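Local coordinates for stress-response A/B barrel domain-containing protein (PDB 3BGU) that is of unknown function but forms a dimer of ferredoxin-like fold, probably stress-related, with nitrobenzene bound in a pocket in this crystal, at residues 37-40 with 41-45. Residues are numbered along the deposited sequence; the frame is centred on the assembly and turned at random.
Sequences DQVE and QVITA
The amide plane of Gln41 turns one face to the backbone of Gln38, one turn earlier in helix 36-48 of this ferredoxin-like fold: CD lies 3.9 Å from Gln38 CA, with OE1 and NE2 almost equally far from it. Over the same face, Gln38 CG approaches NE2, while Asp37 O sits nearer the aliphatic part of the chain, 3.4 Å from Gln41 CG. The amide of Gln38 itself leads elsewhere, its OE1 accepting a hydrogen bond from Thr35 N just before the helix. On another side, the Glu40 carboxylate offers a face to the methyl end of Ile43, whose CD1 stands 4.0 Å from Glu40 OE1; a bend at chi2 (-55°) folds the acid back alongside the isoleucine. Val39 CG1 also meets Ile43 CD1, at 4.3 Å. The apolar side of the helix, Val39, Val42 and Ile43, rests on Phe74 of strand 74-81, and Val42 also reaches Ile102, a residue of the nitrobenzene pocket. Regular i to i+4 backbone bonds run beneath these side chains, such as Ile43 N to Val39 O at 2.9 Å. Glu40 O takes two donors from Thr44: the backbone N, and the hydroxyl, held beside that N by chi1 of -59°, so that OG1 donates from above the carbonyl plane at 2.9 Å from Glu40 O.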
loop_
_atom_site.group_PDB
_atom_site.type_symbol
_atom_site.label_atom_id
_atom_site.label_comp_id
_atom_site.label_asym_id
_atom_site.label_seq_id
_atom_site.Cartn_x
_atom_site.Cartn_y
_atom_site.Cartn_z
ATOM N N ASP A 37 17.796 -14.787 -1.696
ATOM C CA ASP A 37 17.026 -16.020 -1.810
ATOM C C ASP A 37 15.842 -16.057 -0.820
ATOM O O ASP A 37 14.787 -16.599 -1.150
ATOM C CB ASP A 37 17.934 -17.251 -1.669
ATOM C CG ASP A 37 18.888 -17.431 -2.859
ATOM O OD1 ASP A 37 18.763 -16.717 -3.888
ATOM O OD2 ASP A 37 19.775 -18.312 -2.766
ATOM N N GLN A 38 16.011 -15.509 0.385
ATOM C CA GLN A 38 14.921 -15.462 1.355
ATOM C C GLN A 38 13.793 -14.534 0.857
ATOM O O GLN A 38 12.634 -14.818 1.067
ATOM C CB GLN A 38 15.373 -15.013 2.744
ATOM C CG GLN A 38 16.205 -15.990 3.478
ATOM C CD GLN A 38 16.675 -15.417 4.784
ATOM O OE1 GLN A 38 17.683 -14.722 4.830
ATOM N NE2 GLN A 38 15.953 -15.702 5.864
ATOM N N VAL A 39 14.116 -13.400 0.216
ATOM C CA VAL A 39 13.100 -12.559 -0.386
ATOM C C VAL A 39 12.363 -13.343 -1.472
ATOM O O VAL A 39 11.129 -13.285 -1.538
ATOM C CB VAL A 39 13.678 -11.221 -0.915
ATOM C CG1 VAL A 39 12.599 -10.402 -1.578
ATOM C CG2 VAL A 39 14.331 -10.430 0.227
ATOM N N GLU A 40 13.090 -14.134 -2.268
ATOM C CA GLU A 40 12.471 -15.014 -3.258
ATOM C C GLU A 40 11.496 -15.999 -2.583
ATOM O O GLU A 40 10.404 -16.239 -3.121
ATOM C CB GLU A 40 13.535 -15.781 -4.080
ATOM C CG GLU A 40 14.236 -14.911 -5.096
ATOM C CD GLU A 40 13.276 -14.182 -6.082
ATOM O OE1 GLU A 40 12.123 -14.648 -6.318
ATOM O OE2 GLU A 40 13.682 -13.127 -6.624
ATOM N N GLN A 41 11.877 -16.530 -1.416
ATOM C CA GLN A 41 11.024 -17.436 -0.597
ATOM C C GLN A 41 9.733 -16.758 -0.174
ATOM O O GLN A 41 8.638 -17.364 -0.224
ATOM C CB GLN A 41 11.785 -17.956 0.632
ATOM C CG GLN A 41 12.837 -18.928 0.310
ATOM C CD GLN A 41 13.798 -19.178 1.463
ATOM O OE1 GLN A 41 14.933 -19.538 1.237
ATOM N NE2 GLN A 41 13.329 -18.969 2.701
ATOM N N VAL A 42 9.854 -15.495 0.236
ATOM C CA VAL A 42 8.706 -14.680 0.588
ATOM C C VAL A 42 7.765 -14.448 -0.626
ATOM O O VAL A 42 6.579 -14.674 -0.524
ATOM C CB VAL A 42 9.094 -13.314 1.211
ATOM C CG1 VAL A 42 7.878 -12.396 1.397
ATOM C CG2 VAL A 42 9.756 -13.518 2.538
ATOM N N ILE A 43 8.346 -14.171 -1.784
ATOM C CA ILE A 43 7.589 -14.025 -3.018
ATOM C C ILE A 43 6.844 -15.345 -3.337
ATOM O O ILE A 43 5.628 -15.291 -3.656
ATOM C CB ILE A 43 8.487 -13.541 -4.196
ATOM C CG1 ILE A 43 8.923 -12.089 -3.958
ATOM C CG2 ILE A 43 7.778 -13.717 -5.569
ATOM C CD1 ILE A 43 10.035 -11.603 -4.820
ATOM N N THR A 44 7.542 -16.479 -3.231
ATOM C CA THR A 44 6.957 -17.794 -3.481
ATOM C C THR A 44 5.823 -18.033 -2.490
ATOM O O THR A 44 4.721 -18.438 -2.880
ATOM C CB THR A 44 8.031 -18.846 -3.364
ATOM O OG1 THR A 44 9.039 -18.550 -4.299
ATOM C CG2 THR A 44 7.437 -20.240 -3.670
ATOM N N ALA A 45 6.070 -17.736 -1.222
ATOM C CA ALA A 45 5.060 -17.983 -0.190
ATOM C C ALA A 45 3.815 -17.150 -0.411
ATOM O O ALA A 45 2.704 -17.684 -0.308
ATOM C CB ALA A 45 5.637 -17.762 1.220
#